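PDB 6RWT: ubiquinol-cytochrome C chaperone from Brucella abortus NCTC 8038, which probably acts as an assembly factor for respiratory complex III, as a homolog of the mitochondrial chaperone Cbp3 that interacts with newly synthesized cytochrome b. Local coordinates for residues Y21-Y34 against R46-L58. Sequence-based numbering, arbitrary orientation.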
loop_
_atom_site.group_PDB
_atom_site.type_symbol
_atom_site.label_atom_id
_atom_site.label_comp_id
_atom_site.label_asym_id
_atom_site.label_seq_id
_atom_site.Cartn_x
_atom_site.Cartn_y
_atom_site.Cartn_z
ATOM N N TYR A 21 -8.494 4.838 3.388
ATOM C CA TYR A 21 -8.474 3.538 2.699
ATOM C C TYR A 21 -8.994 3.658 1.247
ATOM O O TYR A 21 -8.410 3.078 0.312
ATOM C CB TYR A 21 -9.227 2.444 3.509
ATOM C CG TYR A 21 -8.868 1.051 3.041
ATOM C CD1 TYR A 21 -7.654 0.462 3.408
ATOM C CD2 TYR A 21 -9.704 0.339 2.198
ATOM C CE1 TYR A 21 -7.295 -0.797 2.944
ATOM C CE2 TYR A 21 -9.357 -0.931 1.738
ATOM C CZ TYR A 21 -8.149 -1.495 2.114
ATOM O OH TYR A 21 -7.781 -2.746 1.656
ATOM N N GLU A 22 -10.063 4.435 1.050
ATOM C CA GLU A 22 -10.612 4.654 -0.297
ATOM C C GLU A 22 -9.638 5.366 -1.249
ATOM O O GLU A 22 -9.562 5.006 -2.431
ATOM C CB GLU A 22 -11.971 5.365 -0.221
ATOM C CG GLU A 22 -13.044 4.433 0.330
ATOM C CD GLU A 22 -14.435 5.034 0.387
ATOM O OE1 GLU A 22 -14.581 6.266 0.527
ATOM O OE2 GLU A 22 -15.399 4.247 0.313
ATOM N N VAL A 23 -8.867 6.325 -0.729
ATOM C CA VAL A 23 -7.808 6.978 -1.520
ATOM C C VAL A 23 -6.726 5.976 -1.952
ATOM O O VAL A 23 -6.284 5.993 -3.114
ATOM C CB VAL A 23 -7.171 8.182 -0.781
ATOM C CG1 VAL A 23 -5.945 8.719 -1.519
ATOM C CG2 VAL A 23 -8.186 9.310 -0.635
ATOM N N ILE A 24 -6.316 5.107 -1.025
ATOM C CA ILE A 24 -5.298 4.079 -1.310
ATOM C C ILE A 24 -5.805 3.110 -2.397
ATOM O O ILE A 24 -5.084 2.823 -3.367
ATOM C CB ILE A 24 -4.881 3.321 -0.018
ATOM C CG1 ILE A 24 -4.237 4.287 0.981
ATOM C CG2 ILE A 24 -3.908 2.188 -0.338
ATOM C CD1 ILE A 24 -3.992 3.719 2.367
ATOM N N VAL A 25 -7.044 2.633 -2.247
ATOM C CA VAL A 25 -7.651 1.703 -3.215
ATOM C C VAL A 25 -7.759 2.342 -4.615
ATOM O O VAL A 25 -7.427 1.707 -5.622
ATOM C CB VAL A 25 -9.030 1.197 -2.716
ATOM C CG1 VAL A 25 -9.818 0.481 -3.810
ATOM C CG2 VAL A 25 -8.850 0.277 -1.511
ATOM N N ALA A 26 -8.201 3.596 -4.673
ATOM C CA ALA A 26 -8.299 4.321 -5.949
ATOM C C ALA A 26 -6.934 4.469 -6.625
ATOM O O ALA A 26 -6.806 4.278 -7.839
ATOM C CB ALA A 26 -8.936 5.688 -5.738
ATOM N N ALA A 27 -5.912 4.801 -5.840
ATOM C CA ALA A 27 -4.550 4.918 -6.383
ATOM C C ALA A 27 -4.050 3.600 -7.003
ATOM O O ALA A 27 -3.448 3.606 -8.070
ATOM C CB ALA A 27 -3.586 5.435 -5.321
ATOM N N ALA A 28 -4.332 2.478 -6.340
ATOM C CA ALA A 28 -3.946 1.146 -6.835
ATOM C C ALA A 28 -4.681 0.697 -8.112
ATOM O O ALA A 28 -4.187 -0.185 -8.823
ATOM C CB ALA A 28 -4.147 0.109 -5.733
ATOM N N ARG A 29 -5.849 1.293 -8.391
ATOM C CA ARG A 29 -6.669 0.971 -9.571
ATOM C C ARG A 29 -6.391 1.830 -10.820
ATOM O O ARG A 29 -7.066 1.646 -11.841
ATOM C CB ARG A 29 -8.163 1.060 -9.210
ATOM C CG ARG A 29 -8.633 -0.049 -8.286
ATOM C CD ARG A 29 -10.077 0.142 -7.846
ATOM N NE ARG A 29 -10.565 -0.991 -7.059
ATOM C CZ ARG A 29 -11.713 -1.025 -6.373
ATOM N NH1 ARG A 29 -12.537 0.024 -6.339
ATOM N NH2 ARG A 29 -12.037 -2.126 -5.699
ATOM N N GLN A 30 -5.422 2.755 -10.761
ATOM C CA GLN A 30 -5.110 3.632 -11.921
ATOM C C GLN A 30 -4.804 2.794 -13.173
ATOM O O GLN A 30 -4.022 1.842 -13.110
ATOM C CB GLN A 30 -3.949 4.592 -11.596
ATOM C CG GLN A 30 -4.304 5.663 -10.558
ATOM C CD GLN A 30 -3.106 6.468 -10.109
ATOM O OE1 GLN A 30 -2.373 6.076 -9.191
ATOM N NE2 GLN A 30 -2.901 7.604 -10.748
ATOM N N LYS A 31 -5.438 3.152 -14.293
ATOM C CA LYS A 31 -5.452 2.303 -15.502
ATOM C C LYS A 31 -4.082 2.085 -16.145
ATOM O O LYS A 31 -3.814 0.998 -16.673
ATOM C CB LYS A 31 -6.435 2.857 -16.548
ATOM C CG LYS A 31 -7.895 2.838 -16.116
ATOM C CD LYS A 31 -8.483 1.436 -16.080
ATOM C CE LYS A 31 -9.951 1.457 -15.672
ATOM N NZ LYS A 31 -10.810 2.167 -16.662
ATOM N N ARG A 32 -3.211 3.094 -16.077
ATOM C CA ARG A 32 -1.889 3.028 -16.717
ATOM C C ARG A 32 -1.037 1.839 -16.246
ATOM O O ARG A 32 -0.265 1.294 -17.032
ATOM C CB ARG A 32 -1.108 4.340 -16.528
ATOM C CG ARG A 32 0.080 4.488 -17.470
ATOM C CD ARG A 32 0.801 5.819 -17.310
ATOM N NE ARG A 32 1.829 6.004 -18.343
ATOM C CZ ARG A 32 2.715 7.000 -18.374
ATOM N NH1 ARG A 32 2.738 7.930 -17.417
ATOM N NH2 ARG A 32 3.597 7.065 -19.374
ATOM N N PHE A 33 -1.181 1.423 -14.983
ATOM C CA PHE A 33 -0.418 0.265 -14.493
ATOM C C PHE A 33 -0.684 -0.974 -15.359
ATOM O O PHE A 33 0.236 -1.711 -15.689
ATOM C CB PHE A 33 -0.764 -0.111 -13.039
ATOM C CG PHE A 33 -0.544 0.984 -12.018
ATOM C CD1 PHE A 33 0.635 1.730 -11.982
ATOM C CD2 PHE A 33 -1.511 1.223 -11.039
ATOM C CE1 PHE A 33 0.818 2.720 -11.021
ATOM C CE2 PHE A 33 -1.326 2.204 -10.081
ATOM C CZ PHE A 33 -0.157 2.958 -10.074
ATOM N N TYR A 34 -1.951 -1.173 -15.725
ATOM C CA TYR A 34 -2.417 -2.388 -16.393
ATOM C C TYR A 34 -2.400 -2.271 -17.925
ATOM O O TYR A 34 -2.263 -3.274 -18.633
ATOM C CB TYR A 34 -3.822 -2.744 -15.891
ATOM C CG TYR A 34 -3.923 -2.785 -14.367
ATOM C CD1 TYR A 34 -3.536 -3.921 -13.640
ATOM C CD2 TYR A 34 -4.351 -1.668 -13.652
ATOM C CE1 TYR A 34 -3.612 -3.943 -12.245
ATOM C CE2 TYR A 34 -4.430 -1.680 -12.264
ATOM C CZ TYR A 34 -4.061 -2.818 -11.559
ATOM O OH TYR A 34 -4.144 -2.819 -10.175
ATOM N N ARG A 46 -3.460 -7.348 -9.240
ATOM C CA ARG A 46 -4.218 -6.334 -8.486
ATOM C C ARG A 46 -3.788 -6.287 -6.999
ATOM O O ARG A 46 -3.672 -5.197 -6.405
ATOM C CB ARG A 46 -5.735 -6.548 -8.639
ATOM C CG ARG A 46 -6.239 -6.352 -10.068
ATOM C CD ARG A 46 -7.757 -6.364 -10.206
ATOM N NE ARG A 46 -8.371 -7.667 -9.921
ATOM C CZ ARG A 46 -8.610 -8.638 -10.811
ATOM N NH1 ARG A 46 -8.273 -8.523 -12.100
ATOM N NH2 ARG A 46 -9.199 -9.755 -10.396
ATOM N N TYR A 47 -3.534 -7.460 -6.404
ATOM C CA TYR A 47 -2.936 -7.530 -5.059
ATOM C C TYR A 47 -1.560 -6.820 -5.005
ATOM O O TYR A 47 -1.262 -6.110 -4.026
ATOM C CB TYR A 47 -2.845 -8.986 -4.534
ATOM C CG TYR A 47 -1.936 -9.088 -3.320
ATOM C CD1 TYR A 47 -2.427 -8.879 -2.034
ATOM C CD2 TYR A 47 -0.555 -9.297 -3.469
ATOM C CE1 TYR A 47 -1.586 -8.923 -0.925
ATOM C CE2 TYR A 47 0.298 -9.327 -2.372
ATOM C CZ TYR A 47 -0.215 -9.138 -1.101
ATOM O OH TYR A 47 0.627 -9.149 -0.009
ATOM N N GLU A 48 -0.720 -7.002 -6.035
ATOM C CA GLU A 48 0.600 -6.350 -6.034
ATOM C C GLU A 48 0.445 -4.821 -6.001
ATOM O O GLU A 48 1.192 -4.134 -5.301
ATOM C CB GLU A 48 1.477 -6.782 -7.228
ATOM C CG GLU A 48 1.910 -8.254 -7.266
ATOM C CD GLU A 48 2.702 -8.725 -6.046
ATOM O OE1 GLU A 48 3.316 -7.896 -5.339
ATOM O OE2 GLU A 48 2.736 -9.958 -5.796
ATOM N N MET A 49 -0.524 -4.285 -6.736
ATOM C CA MET A 49 -0.763 -2.834 -6.708
ATOM C C MET A 49 -1.365 -2.365 -5.373
ATOM O O MET A 49 -0.933 -1.334 -4.830
ATOM C CB MET A 49 -1.627 -2.379 -7.899
ATOM C CG MET A 49 -0.950 -2.504 -9.273
ATOM S SD MET A 49 0.576 -1.544 -9.452
ATOM C CE MET A 49 1.787 -2.788 -9.065
ATOM N N LEU A 50 -2.315 -3.106 -4.807
ATOM C CA LEU A 50 -2.865 -2.704 -3.503
ATOM C C LEU A 50 -1.788 -2.728 -2.407
ATOM O O LEU A 50 -1.632 -1.763 -1.662
ATOM C CB LEU A 50 -4.067 -3.565 -3.108
ATOM C CG LEU A 50 -4.751 -3.202 -1.779
ATOM C CD1 LEU A 50 -5.368 -1.805 -1.791
ATOM C CD2 LEU A 50 -5.799 -4.242 -1.423
ATOM N N SER A 51 -1.042 -3.831 -2.330
ATOM C CA SER A 51 0.025 -3.979 -1.332
ATOM C C SER A 51 1.129 -2.916 -1.472
ATOM O O SER A 51 1.634 -2.414 -0.462
ATOM C CB SER A 51 0.611 -5.405 -1.355
ATOM O OG SER A 51 1.206 -5.728 -2.597
ATOM N N LEU A 52 1.484 -2.562 -2.713
ATOM C CA LEU A 52 2.453 -1.481 -2.947
ATOM C C LEU A 52 1.978 -0.155 -2.332
ATOM O O LEU A 52 2.760 0.542 -1.679
ATOM C CB LEU A 52 2.723 -1.319 -4.455
ATOM C CG LEU A 52 3.571 -0.129 -4.911
ATOM C CD1 LEU A 52 4.964 -0.190 -4.299
ATOM C CD2 LEU A 52 3.660 -0.092 -6.434
ATOM N N HIS A 53 0.708 0.190 -2.563
ATOM C CA HIS A 53 0.151 1.463 -2.083
ATOM C C HIS A 53 -0.086 1.465 -0.560
ATOM O O HIS A 53 0.150 2.482 0.111
ATOM C CB HIS A 53 -1.105 1.850 -2.901
ATOM C CG HIS A 53 -0.784 2.292 -4.299
ATOM N ND1 HIS A 53 -0.503 1.414 -5.329
ATOM C CD2 HIS A 53 -0.661 3.533 -4.825
ATOM C CE1 HIS A 53 -0.229 2.103 -6.427
ATOM N NE2 HIS A 53 -0.306 3.390 -6.143
ATOM N N ILE A 54 -0.498 0.321 -0.007
ATOM C CA ILE A 54 -0.581 0.155 1.447
ATOM C C ILE A 54 0.814 0.302 2.093
ATOM O O ILE A 54 0.975 1.048 3.071
ATOM C CB ILE A 54 -1.251 -1.199 1.823
ATOM C CG1 ILE A 54 -2.730 -1.200 1.422
ATOM C CG2 ILE A 54 -1.081 -1.521 3.307
ATOM C CD1 ILE A 54 -3.657 -0.366 2.295
ATOM N N PHE A 55 1.819 -0.369 1.519
ATOM C CA PHE A 55 3.197 -0.224 1.973
ATOM C C PHE A 55 3.625 1.255 2.037
ATOM O O PHE A 55 4.226 1.693 3.013
ATOM C CB PHE A 55 4.190 -1.007 1.082
ATOM C CG PHE A 55 5.573 -0.418 1.092
ATOM C CD1 PHE A 55 6.448 -0.704 2.122
ATOM C CD2 PHE A 55 5.973 0.486 0.102
ATOM C CE1 PHE A 55 7.707 -0.113 2.167
ATOM C CE2 PHE A 55 7.218 1.086 0.145
ATOM C CZ PHE A 55 8.089 0.779 1.178
ATOM N N LEU A 56 3.362 2.004 0.967
ATOM C CA LEU A 56 3.757 3.422 0.930
ATOM C C LEU A 56 3.160 4.207 2.097
ATOM O O LEU A 56 3.852 5.026 2.716
ATOM C CB LEU A 56 3.392 4.075 -0.410
ATOM C CG LEU A 56 4.386 3.840 -1.552
ATOM C CD1 LEU A 56 3.744 4.064 -2.916
ATOM C CD2 LEU A 56 5.622 4.722 -1.393
ATOM N N ALA A 57 1.892 3.947 2.407
ATOM C CA ALA A 57 1.239 4.599 3.563
ATOM C C ALA A 57 1.876 4.211 4.909
ATOM O O ALA A 57 2.186 5.080 5.731
ATOM C CB ALA A 57 -0.251 4.290 3.574
ATOM N N LEU A 58 2.067 2.916 5.129
ATOM C CA LEU A 58 2.671 2.430 6.380
ATOM C C LEU A 58 4.106 2.942 6.558
ATOM O O LEU A 58 4.496 3.325 7.667
ATOM C CB LEU A 58 2.648 0.896 6.447
ATOM C CG LEU A 58 1.286 0.184 6.352
ATOM C CD1 LEU A 58 1.442 -1.327 6.501
ATOM C CD2 LEU A 58 0.257 0.717 7.333
#
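With chi1 at -72°, H53 sets its imidazole beside its own backbone N and lays it against the backbone of A27 and A28, while M49, its CG likewise beside the backbone N, bends at chi2 so that its sulfur meets F33. One face of the H53 ring takes the contact: A28 CA sits 4.0 Å from the ring centroid, a CH-pi contact, and A27 CB reaches H53 CD2 at 3.5 Å. H53 ND1 donates to M49 O one turn back at 2.8 Å, nearly straight at 164° and in the ring plane, and the other ring nitrogen, NE2, is hydrogen-bonded to Y151 OH of helix 145-161. Hydrogen bonds at both ring nitrogens thus fix the rotation of the imidazole. M49 O also takes the backbone N of H53, from the opposite face of its carbonyl plane.

Beyond A28 the chain brings Y34 round, and its OH gives a 3.0 Å hydrogen bond to A28 O. That same hydroxyl lies 3.3 Å from M49 CG. M49 SD stands over one face of F33, 4.0 Å from the centroid, and F33 CZ approaches the edge of the imidazole. Further up helix 21-28, I24 CG2 touches both H53 CB and I54 CD1, the latter 3.7 Å away; Y21 CE1 packs on I54 CD1, and the Y21 hydroxyl is hydrogen-bonded to D82 of helix 66-89. With short-segment axes 8.6 Å apart and at 134°, consecutive helices 2-28 and 43-61 pack obliquely in the buried interior of this all-helical chaperone, with the Met-aromatic contact of M49 and F33 beside them.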